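Local coordinates for cellulosomal scaffoldin anchoring protein C (Acetivibrio cellulolyticus, PDB 4UYP) that presents a type I cohesin module to the dockerin of the adaptor scaffoldin ScaB, helping to attach the multienzyme cellulosome to the bacterial cell surface, at residues G11-V16 / D102-G107; V19-T24 / L34-N39; T38-Q43 / I96-S101; A48-G53 / F62-N67; F121-S124 / E128-N131. One frame throughout, in Å; residues are numbered along the deposited sequence. Where two conformers were deposited one is given.

In the fold
From the N terminus, residues 11-16 open the loop that interaction 1 closes at 102-107, and interactions 2, 3 and 4 all lie nested within it. Interaction 2 joins strands 16-24 and 33-39 across the interior. Interaction 3 starts on Thr38 and Asn39, where interaction 2 ends, and runs to strand 91-100. Inside that loop, interaction 4 brings together strands 45-52 and 62-67. Interaction 5 follows in series, a tight reversal of the chain after strand 109-122. Interactions 1 and 3 meet through Ser15 and Val100, 2 and 3 through Val19 and Ile96, 3 and 4 through Asn97 with Ala48 and Ser49, and 2 and 5 through Phe23, Leu34 and Phe121.

Interaction 1 (G11-V16 / D102-G107); sequences GKAGSV and DSAKVG
Ala13 and Ala104 make the apolar part of this surface contact, their CB atoms 4.1 Å apart. The Ala13 methyl group also rests against two backbone carbonyls of the facing loop: its CB lies 3.5 Å from Ala104 O and 3.6 Å from Asp102 O. A single small group is thus set against the curved backbone of 102-104, and no hydrogen bond passes directly between 11-16 and 102-107.

The polar approach is made by Asp102 against Gly14. Asp102 CG lies beside its own backbone N (chi1 -77°), which brings one carboxylate oxygen back toward the other loop, with OD1 3.2 Å from Gly14 CA. That oxygen has its salt-bridge partner in Lys99, whose amino group is less surely placed.

Both loops are connections at one end of the cohesin jelly roll. Residues 11-16 lead from strand 3-11 into strand 16-24; the other loop, 102-107, leads from strand 91-100 into strand 109-122. Lys12 to Ser15 form a type II beta turn, and Gly14 in its third position takes a positive phi of 88°.

Hydrogen bonding within 11-16 keeps the turn in shape. Lys12 O accepts twice from Ser15, from the backbone N at 3.0 Å and from OG at 2.7 Å, the hydroxyl meeting a lone pair in the carbonyl plane. Ser15 also bonds through its backbone to Val100, which ties the turn to the end of strand 91-100.

Interaction 2 (V19-T24 / L34-N39); sequences VPITFT and LSFRTN
Ile21 and Phe36 form the dense part of this contact, in the middle of the cohesin domain. Strands 19-24 and 34-39 run 143° apart with their axes 11.0 Å from each other, so they face one another across the jelly-roll sandwich and meet through side chains alone. Ile21 uses both branches. CG2 sits over a face of the Phe36 ring, offset toward its rim, 4.3 Å from the centroid, while CD1 at the end of the other branch comes to 3.5 Å from Phe36 CE2. Phe36 extends CG anti to its backbone N (chi1 -179°), which carries the ring across the interior to the isoleucine.

Phe23 and Leu34 approach from opposite directions. Leu34 CD2 meets the edge of the Phe23 ring near its plane, 3.7 Å from CE2. Leu34 CG stands between its backbone N and carbonyl carbon, the crowded position, and its second torsion of 98° is off the usual staggered values. Phe23 is further enclosed by a stack with Phe93 and an edge-to-face pairing with Phe121.

Packing is looser near Thr38, whose CG2 is 4.5 Å from Ile21 CD1. On the outward side of strand 34-39 the character changes altogether: Arg37 hydrogen-bonds to Val25 of the scaffoldin adaptor protein B chain, and Ser35 packs on the same residue. The apolar inward face, with no hydrogen bond across it, therefore holds the two sheets together by dispersion and exclusion of water, while the outward face of the same strand contributes contacts to the dockerin.

Interaction 3 (T38-Q43 / I96-S101); sequences TNFDPQ and INFKVS
The interior at one end of the cohesin sandwich is filled by Phe40 and Phe98, where the chain leaving strand 33-39 faces strand 91-100 across the interior. Their rings make an edge-to-face pair, centroids 5.3 Å apart and planes at 75°. The edge of Phe98 points at a face of Phe40, with Phe98 CE1 3.7 Å from Phe40 CD1 and displaced toward the rim. Phe40 CG is turned between its backbone N and carbonyl carbon (chi1 54°), which presents the ring face to this edge; Val45 and Val47 also pack on the Phe40 ring.

Farther in, Thr38 and Ile96 reach toward each other tip to tip, Thr38 OG1 lying 3.7 Å from Ile96 CD1.

At the outer end the contact becomes polar and is bridged by water. One water lies 2.9 Å from Gln43 O and 3.1 Å from Ser101 OG, and also contacts Gln43 OE1. An Asx turn, Gln43 N donating to Asp41 OD1 at 2.9 Å, holds the chain at Gln43. Ser101 OG is also hydrogen-bonded to Ser103 OG.

With no direct hydrogen bond between them, 38-43 and 96-101 are held by apolar packing inside and by one water at the rim.

Interaction 4 (A48-G53 / F62-N67); sequences ASIDAG and FTTYYN. With SO4 (sulfate ion), chain R.
Ile50 and Thr64 lie at the nearest backbone approach of strands 48-52 and 62-67, which run antiparallel at 160° with their axes 8.2 Å apart, too far for backbone pairing, so that side chains and a water fill the gap. Ile50 spreads over two partners as it slides past them. Its CG2 is 3.9 Å from Thr64 CG2, and its CD1, extended away from the strand by a chi2 of 175°, reaches Tyr66 CD2 at 3.9 Å. Ala52 makes a CH-pi contact with Phe62: its CB lies over a face of the ring, 4.0 Å from the centroid.

A water gives the polar bridge, donating to Ile50 O at 2.8 Å and lying 3.1 Å from Thr64 OG1. A sulfate ion, probably from the crystallisation liquor, takes a hydrogen bond from Thr64 N to its O3 at 2.9 Å. Its modelled approach to the Thr64 hydroxyl is improbably short, making the exact place of its O2 doubtful.

The two strands, 45-52 and 62-67, are the outermost of the chain's sheet order and meet along one side of the sandwich. Strand 45-52 pairs with 91-100, where Ala48 and Ser49 both face Asn97 in a classic beta bulge; strand 62-67 pairs with 72-78, Phe62 meets Phe93 edge-to-face, and Thr63 and Tyr65 pack against the scaffoldin adaptor protein B chain.

Interaction 5 (F121-S124 / E128-N131); sequences FYYS and EIKN. With SO4 (sulfate ion), chain T.
The ring of Tyr123 has Ile129 CG1 over the centre of one face, 3.5 Å from the centroid and 5° off the ring normal, a CH-pi contact; the two side chains cross at about a right angle. At the ring's edge, in its plane, lies the sulfur of a doubtfully placed sulfate ion. Tyr122 also offers a face, but here Glu128 CG lies toward the rim, in a CH-pi contact 4.0 Å from the ring centroid. The extended chain beyond CG carries the carboxylate along the ring, the planes 9° apart.

Tyr122 and Glu128 form an antiparallel non-hydrogen-bonded pair, and next to it Ile129 N donates to Phe121 O at 2.8 Å. Beside this short pairing Phe121 CB and Ile129 CB touch at 4.0 Å. A water accepts from Phe121 N at 2.9 Å and lies 2.8 Å from Ile129 O, with Glu128 OE2 also beside it.

The sulfate probably comes from the crystallisation liquor, and its impossibly short contacts to Tyr123 and Asn131 make its placement doubtful; in the model Lys130 N donates to its O3 at 3.1 Å.

Glu128 OE2 forms salt bridges to Lys44 of the second subunit and Lys50 of the scaffoldin adaptor protein B chain. Two such lysines would be expected to keep the carboxylate ionised, while its CB and CG pack on the Tyr122 ring.

Interaction 1 (G11-V16 / D102-G107)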
# COMPACT_ATOMS: atom_id res chain seq x y z
N GLY C 11 22.53 0.61 5.39
CA GLY C 11 23.60 0.68 4.35
C GLY C 11 23.84 2.11 3.99
O GLY C 11 23.12 3.04 4.43
N LYS C 12 24.89 2.26 3.15
CA LYS C 12 25.32 3.56 2.68
C LYS C 12 24.44 4.06 1.52
O LYS C 12 23.84 3.23 0.76
CB LYS C 12 26.76 3.40 2.15
CG LYS C 12 27.80 3.14 3.26
CD LYS C 12 29.28 3.11 2.76
CE LYS C 12 29.52 1.80 1.96
NZ LYS C 12 30.78 1.28 1.23
N ALA C 13 24.40 5.35 1.31
CA ALA C 13 23.86 5.85 0.05
C ALA C 13 24.53 5.17 -1.12
O ALA C 13 25.74 5.00 -1.14
CB ALA C 13 24.18 7.36 -0.04
N GLY C 14 23.70 4.79 -2.09
CA GLY C 14 24.29 4.13 -3.27
C GLY C 14 24.45 2.64 -3.19
O GLY C 14 24.76 1.98 -4.18
N SER C 15 24.24 2.01 -1.99
CA SER C 15 24.47 0.62 -1.78
C SER C 15 23.23 -0.22 -2.13
O SER C 15 22.11 0.30 -2.24
CB SER C 15 24.86 0.33 -0.28
OG SER C 15 23.71 0.52 0.57
N VAL C 16 23.46 -1.52 -2.18
CA VAL C 16 22.35 -2.50 -2.22
C VAL C 16 22.30 -3.17 -0.84
O VAL C 16 23.30 -3.67 -0.35
CB VAL C 16 22.50 -3.54 -3.31
CG1 VAL C 16 21.37 -4.60 -3.16
CG2 VAL C 16 22.39 -2.88 -4.68
N ASP C 102 21.42 7.16 -4.43
CA ASP C 102 22.73 7.76 -4.24
C ASP C 102 22.60 9.12 -3.51
O ASP C 102 23.64 9.52 -2.90
CB ASP C 102 23.33 8.14 -5.61
CG ASP C 102 23.88 6.96 -6.37
OD1 ASP C 102 23.73 5.77 -6.01
OD2 ASP C 102 24.53 7.23 -7.47
N SER C 103 21.45 9.77 -3.50
CA SER C 103 21.29 11.04 -2.80
C SER C 103 20.81 10.95 -1.37
O SER C 103 20.63 11.97 -0.70
CB SER C 103 20.40 11.93 -3.63
OG SER C 103 19.07 11.42 -3.58
N ALA C 104 20.73 9.71 -0.88
CA ALA C 104 20.30 9.50 0.54
C ALA C 104 21.27 10.18 1.52
O ALA C 104 22.49 10.14 1.32
CB ALA C 104 20.23 8.00 0.77
N LYS C 105 20.71 10.74 2.59
CA LYS C 105 21.52 11.36 3.62
C LYS C 105 21.54 10.44 4.80
O LYS C 105 20.60 9.71 5.13
CB LYS C 105 20.99 12.72 4.07
CG LYS C 105 20.73 13.67 2.88
CD LYS C 105 21.99 14.13 2.27
CE LYS C 105 21.80 15.52 1.66
NZ LYS C 105 23.01 15.79 0.84
N VAL C 106 22.69 10.48 5.51
CA VAL C 106 22.80 9.66 6.74
C VAL C 106 21.74 10.04 7.76
O VAL C 106 21.46 11.27 8.00
CB VAL C 106 24.22 9.87 7.34
CG1 VAL C 106 24.36 9.15 8.69
CG2 VAL C 106 25.25 9.25 6.37
N GLY C 107 21.08 9.01 8.32
CA GLY C 107 20.07 9.22 9.29
C GLY C 107 18.63 9.06 8.77
O GLY C 107 17.68 8.93 9.56

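Interaction 2 (V19-T24 / L34-N39)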
# COMPACT_ATOMS: atom_id res chain seq x y z
N VAL C 19 16.63 -7.10 2.52
CA VAL C 19 15.53 -7.13 3.48
C VAL C 19 14.90 -8.54 3.39
O VAL C 19 14.14 -8.80 2.46
CB VAL C 19 14.53 -5.99 3.09
CG1 VAL C 19 13.23 -6.10 3.91
CG2 VAL C 19 15.15 -4.61 3.36
N PRO C 20 15.10 -9.37 4.42
CA PRO C 20 14.48 -10.74 4.44
C PRO C 20 13.03 -10.66 4.92
O PRO C 20 12.70 -9.91 5.81
CB PRO C 20 15.36 -11.52 5.39
CG PRO C 20 15.85 -10.49 6.39
CD PRO C 20 15.99 -9.17 5.59
N ILE C 21 12.21 -11.49 4.31
CA ILE C 21 10.83 -11.67 4.73
C ILE C 21 10.75 -13.09 5.33
O ILE C 21 10.97 -14.10 4.63
CB ILE C 21 9.81 -11.48 3.61
CG1 ILE C 21 9.87 -10.08 2.95
CG2 ILE C 21 8.40 -11.84 4.13
CD1 ILE C 21 9.37 -10.00 1.54
N THR C 22 10.45 -13.14 6.64
CA THR C 22 10.51 -14.38 7.43
C THR C 22 9.10 -14.74 7.85
O THR C 22 8.31 -13.87 8.23
CB THR C 22 11.40 -14.26 8.71
OG1 THR C 22 12.70 -13.77 8.35
CG2 THR C 22 11.48 -15.61 9.54
N PHE C 23 8.78 -16.02 7.82
CA PHE C 23 7.52 -16.49 8.39
C PHE C 23 7.81 -17.39 9.64
O PHE C 23 8.68 -18.27 9.64
CB PHE C 23 6.85 -17.47 7.42
CG PHE C 23 6.34 -16.91 6.09
CD1 PHE C 23 6.30 -15.52 5.84
CD2 PHE C 23 5.92 -17.79 5.07
CE1 PHE C 23 5.84 -15.03 4.59
CE2 PHE C 23 5.39 -17.30 3.87
CZ PHE C 23 5.35 -15.93 3.63
N THR C 24 7.07 -17.05 10.70
CA THR C 24 7.21 -17.74 12.01
C THR C 24 5.83 -18.29 12.37
O THR C 24 4.83 -17.71 12.11
CB THR C 24 7.83 -16.74 13.05
OG1 THR C 24 9.22 -16.57 12.68
CG2 THR C 24 7.90 -17.38 14.48
N LEU C 34 -0.58 -17.71 -1.13
CA LEU C 34 -0.44 -16.42 -0.42
C LEU C 34 0.00 -15.40 -1.43
O LEU C 34 0.63 -15.67 -2.47
CB LEU C 34 0.58 -16.53 0.74
CG LEU C 34 2.07 -16.60 0.31
CD1 LEU C 34 2.67 -15.17 0.43
CD2 LEU C 34 2.79 -17.58 1.27
N SER C 35 -0.36 -14.16 -1.12
CA SER C 35 0.32 -12.99 -1.77
C SER C 35 0.86 -12.10 -0.64
O SER C 35 0.32 -12.05 0.44
CB SER C 35 -0.64 -12.21 -2.67
OG SER C 35 -1.67 -11.62 -1.89
N PHE C 36 1.97 -11.47 -0.97
CA PHE C 36 2.61 -10.62 0.02
C PHE C 36 3.10 -9.39 -0.71
O PHE C 36 3.84 -9.52 -1.70
CB PHE C 36 3.81 -11.34 0.70
CG PHE C 36 4.49 -10.50 1.75
CD1 PHE C 36 3.87 -10.37 2.93
CD2 PHE C 36 5.68 -9.77 1.46
CE1 PHE C 36 4.33 -9.58 3.94
CE2 PHE C 36 6.15 -8.89 2.53
CZ PHE C 36 5.45 -8.90 3.69
N ARG C 37 2.65 -8.17 -0.34
CA ARG C 37 3.13 -6.95 -1.01
C ARG C 37 3.70 -6.00 -0.01
O ARG C 37 3.13 -5.82 1.07
CB ARG C 37 1.91 -6.31 -1.65
CG ARG C 37 2.38 -5.02 -2.36
CD ARG C 37 1.29 -4.29 -3.15
NE ARG C 37 0.82 -5.14 -4.21
CZ ARG C 37 0.08 -4.64 -5.17
NH1 ARG C 37 -0.29 -3.36 -5.26
NH2 ARG C 37 -0.36 -5.43 -6.15
N THR C 38 4.85 -5.45 -0.36
CA THR C 38 5.55 -4.40 0.45
C THR C 38 5.51 -3.12 -0.32
O THR C 38 5.77 -3.09 -1.53
CB THR C 38 7.09 -4.69 0.65
OG1 THR C 38 7.75 -4.78 -0.60
CG2 THR C 38 7.27 -6.05 1.44
N ASN C 39 5.27 -1.98 0.37
CA ASN C 39 5.54 -0.68 -0.23
C ASN C 39 6.81 -0.03 0.34
O ASN C 39 7.26 -0.37 1.42
CB ASN C 39 4.32 0.27 0.06
CG ASN C 39 3.06 -0.21 -0.73
OD1 ASN C 39 2.18 -0.86 -0.10
ND2 ASN C 39 3.00 0.04 -2.00

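Interaction 3 (T38-Q43 / I96-S101)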
# COMPACT_ATOMS: atom_id res chain seq x y z
N THR C 38 4.85 -5.45 -0.36
CA THR C 38 5.55 -4.40 0.45
C THR C 38 5.51 -3.12 -0.32
O THR C 38 5.77 -3.09 -1.53
CB THR C 38 7.09 -4.69 0.65
OG1 THR C 38 7.75 -4.78 -0.60
CG2 THR C 38 7.27 -6.05 1.44
N ASN C 39 5.27 -1.98 0.37
CA ASN C 39 5.54 -0.68 -0.23
C ASN C 39 6.81 -0.03 0.34
O ASN C 39 7.26 -0.37 1.42
CB ASN C 39 4.32 0.27 0.06
CG ASN C 39 3.06 -0.21 -0.73
OD1 ASN C 39 2.18 -0.86 -0.10
ND2 ASN C 39 3.00 0.04 -2.00
N PHE C 40 7.20 0.92 -0.47
CA PHE C 40 8.40 1.72 -0.12
C PHE C 40 8.32 3.02 -0.91
O PHE C 40 7.63 3.15 -1.92
CB PHE C 40 9.70 0.98 -0.52
CG PHE C 40 9.75 0.54 -2.00
CD1 PHE C 40 9.18 -0.76 -2.36
CD2 PHE C 40 10.32 1.35 -3.06
CE1 PHE C 40 9.24 -1.18 -3.71
CE2 PHE C 40 10.37 0.91 -4.37
CZ PHE C 40 9.81 -0.37 -4.70
N ASP C 41 9.04 4.05 -0.39
CA ASP C 41 9.18 5.29 -1.11
C ASP C 41 10.10 5.25 -2.25
O ASP C 41 11.29 4.97 -2.02
CB ASP C 41 9.58 6.44 -0.09
CG ASP C 41 9.74 7.77 -0.80
OD1 ASP C 41 10.05 7.89 -1.98
OD2 ASP C 41 9.86 8.74 0.04
N PRO C 42 9.67 5.25 -3.55
CA PRO C 42 10.51 4.93 -4.64
C PRO C 42 11.61 5.93 -5.00
O PRO C 42 12.44 5.63 -5.84
CB PRO C 42 9.49 4.70 -5.81
CG PRO C 42 8.44 5.66 -5.42
CD PRO C 42 8.28 5.62 -3.99
N GLN C 43 11.54 7.08 -4.32
CA GLN C 43 12.71 8.01 -4.50
C GLN C 43 13.72 7.88 -3.44
O GLN C 43 14.73 8.55 -3.43
CB GLN C 43 12.39 9.45 -4.77
CG GLN C 43 11.66 9.70 -6.13
CD GLN C 43 12.53 9.41 -7.30
OE1 GLN C 43 13.75 9.58 -7.20
NE2 GLN C 43 11.95 9.07 -8.38
N ILE C 96 14.29 -9.17 -0.37
CA ILE C 96 14.23 -8.08 -1.38
C ILE C 96 15.58 -7.33 -1.35
O ILE C 96 15.98 -6.92 -0.22
CB ILE C 96 13.12 -7.10 -1.12
CG1 ILE C 96 11.78 -7.86 -1.12
CG2 ILE C 96 13.08 -6.00 -2.21
CD1 ILE C 96 10.68 -6.98 -0.56
N ASN C 97 16.31 -7.26 -2.45
CA ASN C 97 17.52 -6.44 -2.50
C ASN C 97 17.21 -5.07 -3.00
O ASN C 97 16.77 -4.94 -4.15
CB ASN C 97 18.51 -7.17 -3.38
CG ASN C 97 18.73 -8.61 -2.90
OD1 ASN C 97 19.12 -8.81 -1.75
ND2 ASN C 97 18.53 -9.57 -3.79
N PHE C 98 17.36 -4.09 -2.12
CA PHE C 98 16.97 -2.71 -2.43
C PHE C 98 18.21 -1.83 -2.70
O PHE C 98 19.20 -1.89 -1.95
CB PHE C 98 16.32 -2.04 -1.23
CG PHE C 98 14.87 -2.42 -0.99
CD1 PHE C 98 13.89 -1.87 -1.81
CD2 PHE C 98 14.50 -3.30 -0.02
CE1 PHE C 98 12.53 -2.13 -1.58
CE2 PHE C 98 13.09 -3.56 0.22
CZ PHE C 98 12.16 -2.97 -0.56
N LYS C 99 18.19 -1.12 -3.80
CA LYS C 99 19.19 -0.04 -4.04
C LYS C 99 18.78 1.22 -3.29
O LYS C 99 17.71 1.77 -3.51
CB LYS C 99 19.22 0.22 -5.61
CG LYS C 99 19.89 1.53 -5.99
CD LYS C 99 21.34 1.39 -5.73
CE LYS C 99 22.10 2.62 -6.35
NZ LYS C 99 21.58 3.88 -5.95
N VAL C 100 19.67 1.66 -2.38
CA VAL C 100 19.51 2.92 -1.66
C VAL C 100 19.93 4.07 -2.63
O VAL C 100 21.05 4.03 -3.15
CB VAL C 100 20.39 2.94 -0.41
CG1 VAL C 100 20.20 4.28 0.31
CG2 VAL C 100 19.97 1.77 0.51
N SER C 101 19.04 5.05 -2.71
CA SER C 101 19.36 6.19 -3.61
C SER C 101 20.77 6.77 -3.36
O SER C 101 21.20 6.89 -2.19
CB SER C 101 18.34 7.18 -3.40
OG SER C 101 18.68 8.38 -4.15
O HOH W 1 16.15 9.09 -5.85

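Interaction 4 (A48-G53 / F62-N67)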
# COMPACT_ATOMS: atom_id res chain seq x y z
N ALA C 48 16.29 -3.85 -6.69
CA ALA C 48 17.28 -4.39 -7.62
C ALA C 48 16.91 -5.80 -8.04
O ALA C 48 17.07 -6.21 -9.23
CB ALA C 48 18.70 -4.37 -7.00
N SER C 49 16.43 -6.61 -7.08
CA SER C 49 16.07 -8.02 -7.38
C SER C 49 15.34 -8.57 -6.17
O SER C 49 15.41 -8.00 -5.03
CB SER C 49 17.26 -8.93 -7.63
OG SER C 49 18.20 -8.87 -6.55
N ILE C 50 14.55 -9.64 -6.35
CA ILE C 50 13.91 -10.37 -5.25
C ILE C 50 14.38 -11.81 -5.32
O ILE C 50 14.27 -12.40 -6.43
CB ILE C 50 12.37 -10.29 -5.39
CG1 ILE C 50 11.95 -8.83 -5.26
CG2 ILE C 50 11.72 -11.12 -4.24
CD1 ILE C 50 10.46 -8.65 -5.50
N ASP C 51 14.84 -12.41 -4.24
CA ASP C 51 15.33 -13.79 -4.25
C ASP C 51 14.42 -14.64 -3.37
O ASP C 51 14.31 -14.39 -2.16
CB ASP C 51 16.72 -13.85 -3.66
CG ASP C 51 17.77 -13.06 -4.44
OD1 ASP C 51 17.63 -12.92 -5.70
OD2 ASP C 51 18.78 -12.60 -3.88
N ALA C 52 13.90 -15.70 -3.97
CA ALA C 52 13.18 -16.69 -3.11
C ALA C 52 14.06 -17.24 -2.04
O ALA C 52 15.26 -17.49 -2.27
CB ALA C 52 12.72 -17.84 -4.02
N GLY C 53 13.44 -17.49 -0.89
CA GLY C 53 14.18 -18.05 0.24
C GLY C 53 13.99 -19.56 0.31
O GLY C 53 13.41 -20.20 -0.59
N PHE C 62 6.44 -19.93 -7.25
CA PHE C 62 6.75 -18.58 -6.72
C PHE C 62 6.91 -17.58 -7.84
O PHE C 62 7.53 -17.82 -8.83
CB PHE C 62 8.11 -18.70 -5.99
CG PHE C 62 8.60 -17.42 -5.34
CD1 PHE C 62 8.03 -16.97 -4.13
CD2 PHE C 62 9.69 -16.76 -5.88
CE1 PHE C 62 8.52 -15.86 -3.52
CE2 PHE C 62 10.19 -15.65 -5.26
CZ PHE C 62 9.63 -15.18 -4.08
N THR C 63 6.17 -16.47 -7.71
CA THR C 63 6.14 -15.43 -8.73
C THR C 63 6.38 -14.10 -8.07
O THR C 63 5.86 -13.83 -6.95
CB THR C 63 4.77 -15.34 -9.44
OG1 THR C 63 4.44 -16.69 -9.84
CG2 THR C 63 4.91 -14.50 -10.69
N THR C 64 7.14 -13.19 -8.72
CA THR C 64 7.38 -11.86 -8.13
C THR C 64 7.20 -10.79 -9.21
O THR C 64 7.29 -11.05 -10.40
CB THR C 64 8.76 -11.77 -7.50
OG1 THR C 64 9.77 -11.66 -8.57
CG2 THR C 64 9.14 -12.88 -6.59
N TYR C 65 6.97 -9.60 -8.69
CA TYR C 65 6.78 -8.44 -9.57
C TYR C 65 7.13 -7.24 -8.74
O TYR C 65 6.73 -7.15 -7.60
CB TYR C 65 5.38 -8.33 -10.12
CG TYR C 65 5.21 -7.07 -10.97
CD1 TYR C 65 5.81 -6.98 -12.24
CD2 TYR C 65 4.45 -6.04 -10.49
CE1 TYR C 65 5.62 -5.74 -12.96
CE2 TYR C 65 4.31 -4.84 -11.15
CZ TYR C 65 4.84 -4.75 -12.37
OH TYR C 65 4.74 -3.51 -13.05
N TYR C 66 7.74 -6.22 -9.33
CA TYR C 66 7.90 -4.98 -8.60
C TYR C 66 7.73 -3.82 -9.58
O TYR C 66 7.98 -3.97 -10.76
CB TYR C 66 9.27 -4.92 -7.89
CG TYR C 66 10.44 -5.24 -8.71
CD1 TYR C 66 11.06 -4.25 -9.43
CD2 TYR C 66 11.03 -6.56 -8.77
CE1 TYR C 66 12.18 -4.48 -10.21
CE2 TYR C 66 12.21 -6.77 -9.55
CZ TYR C 66 12.75 -5.78 -10.29
OH TYR C 66 13.86 -5.98 -11.13
N ASN C 67 7.33 -2.70 -9.00
CA ASN C 67 7.15 -1.49 -9.81
C ASN C 67 7.91 -0.39 -9.05
O ASN C 67 7.48 0.08 -8.00
CB ASN C 67 5.63 -1.20 -9.91
CG ASN C 67 5.33 0.03 -10.68
OD1 ASN C 67 6.15 0.97 -10.70
ND2 ASN C 67 4.14 0.09 -11.36
S SO4 R . 10.05 -14.11 -11.07
O1 SO4 R . 10.90 -15.42 -10.95
O2 SO4 R . 10.46 -13.29 -9.85
O3 SO4 R . 8.64 -14.39 -10.94
O4 SO4 R . 10.11 -13.10 -12.35
O HOH W 2 12.34 -13.38 -8.22

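Interaction 5 (F121-S124 / E128-N131)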
# COMPACT_ATOMS: atom_id res chain seq x y z
N PHE C 121 -3.23 -14.91 3.03
CA PHE C 121 -2.67 -16.27 3.24
C PHE C 121 -3.80 -17.28 3.33
O PHE C 121 -4.81 -16.97 3.99
CB PHE C 121 -1.88 -16.34 4.50
CG PHE C 121 -0.59 -15.53 4.49
CD1 PHE C 121 -0.63 -14.15 4.68
CD2 PHE C 121 0.58 -16.15 4.33
CE1 PHE C 121 0.63 -13.46 4.64
CE2 PHE C 121 1.80 -15.48 4.32
CZ PHE C 121 1.78 -14.12 4.43
N TYR C 122 -3.63 -18.39 2.65
CA TYR C 122 -4.75 -19.42 2.55
C TYR C 122 -4.22 -20.80 2.94
O TYR C 122 -3.19 -21.25 2.45
CB TYR C 122 -5.30 -19.46 1.17
CG TYR C 122 -6.24 -18.29 0.88
CD1 TYR C 122 -5.75 -17.00 0.54
CD2 TYR C 122 -7.61 -18.43 1.05
CE1 TYR C 122 -6.62 -15.96 0.38
CE2 TYR C 122 -8.46 -17.36 0.92
CZ TYR C 122 -7.98 -16.13 0.56
OH TYR C 122 -8.81 -15.02 0.43
N TYR C 123 -4.99 -21.50 3.76
CA TYR C 123 -4.75 -22.94 4.02
C TYR C 123 -5.22 -23.82 2.83
O TYR C 123 -4.66 -24.89 2.67
CB TYR C 123 -5.75 -23.33 5.13
CG TYR C 123 -5.46 -22.76 6.50
CD1 TYR C 123 -4.27 -23.07 7.20
CD2 TYR C 123 -6.43 -21.93 7.12
CE1 TYR C 123 -4.05 -22.57 8.46
CE2 TYR C 123 -6.17 -21.46 8.44
CZ TYR C 123 -5.00 -21.81 9.06
OH TYR C 123 -4.72 -21.30 10.35
N SER C 124 -6.15 -23.31 1.98
CA SER C 124 -6.65 -24.07 0.81
C SER C 124 -7.30 -23.06 -0.07
O SER C 124 -7.31 -21.84 0.26
CB SER C 124 -7.75 -25.05 1.36
OG SER C 124 -8.92 -24.27 1.68
N GLU C 128 -9.17 -19.24 4.36
CA GLU C 128 -8.18 -18.17 4.54
C GLU C 128 -7.62 -18.27 5.96
O GLU C 128 -8.38 -18.54 6.92
CB GLU C 128 -8.83 -16.76 4.30
CG GLU C 128 -7.78 -15.63 4.35
CD GLU C 128 -8.43 -14.27 4.11
OE1 GLU C 128 -9.68 -14.16 3.98
OE2 GLU C 128 -7.64 -13.34 3.94
N ILE C 129 -6.34 -17.94 6.12
CA ILE C 129 -5.73 -17.70 7.43
C ILE C 129 -6.06 -16.27 7.83
O ILE C 129 -5.57 -15.28 7.26
CB ILE C 129 -4.18 -17.93 7.37
CG1 ILE C 129 -3.85 -19.25 6.66
CG2 ILE C 129 -3.62 -17.87 8.81
CD1 ILE C 129 -2.35 -19.64 6.75
N LYS C 130 -6.94 -16.08 8.80
CA LYS C 130 -7.46 -14.73 9.06
C LYS C 130 -6.95 -14.12 10.36
O LYS C 130 -7.57 -13.10 10.85
CB LYS C 130 -8.99 -14.65 8.91
CG LYS C 130 -9.49 -14.88 7.50
CD LYS C 130 -11.00 -15.09 7.52
CE LYS C 130 -11.40 -16.52 7.71
NZ LYS C 130 -12.86 -16.42 7.90
N ASN C 131 -5.90 -14.72 10.96
CA ASN C 131 -5.24 -14.06 12.04
C ASN C 131 -3.73 -13.90 11.97
O ASN C 131 -3.05 -13.85 12.99
CB ASN C 131 -5.53 -14.81 13.35
CG ASN C 131 -5.10 -16.21 13.30
OD1 ASN C 131 -4.77 -16.74 12.22
ND2 ASN C 131 -5.10 -16.88 14.45
S SO4 T . -6.69 -19.02 11.50
O1 SO4 T . -7.28 -19.59 12.76
O2 SO4 T . -5.95 -17.79 11.95
O3 SO4 T . -7.84 -18.55 10.51
O4 SO4 T . -5.84 -19.99 10.97
O HOH W 3 -5.04 -13.74 5.01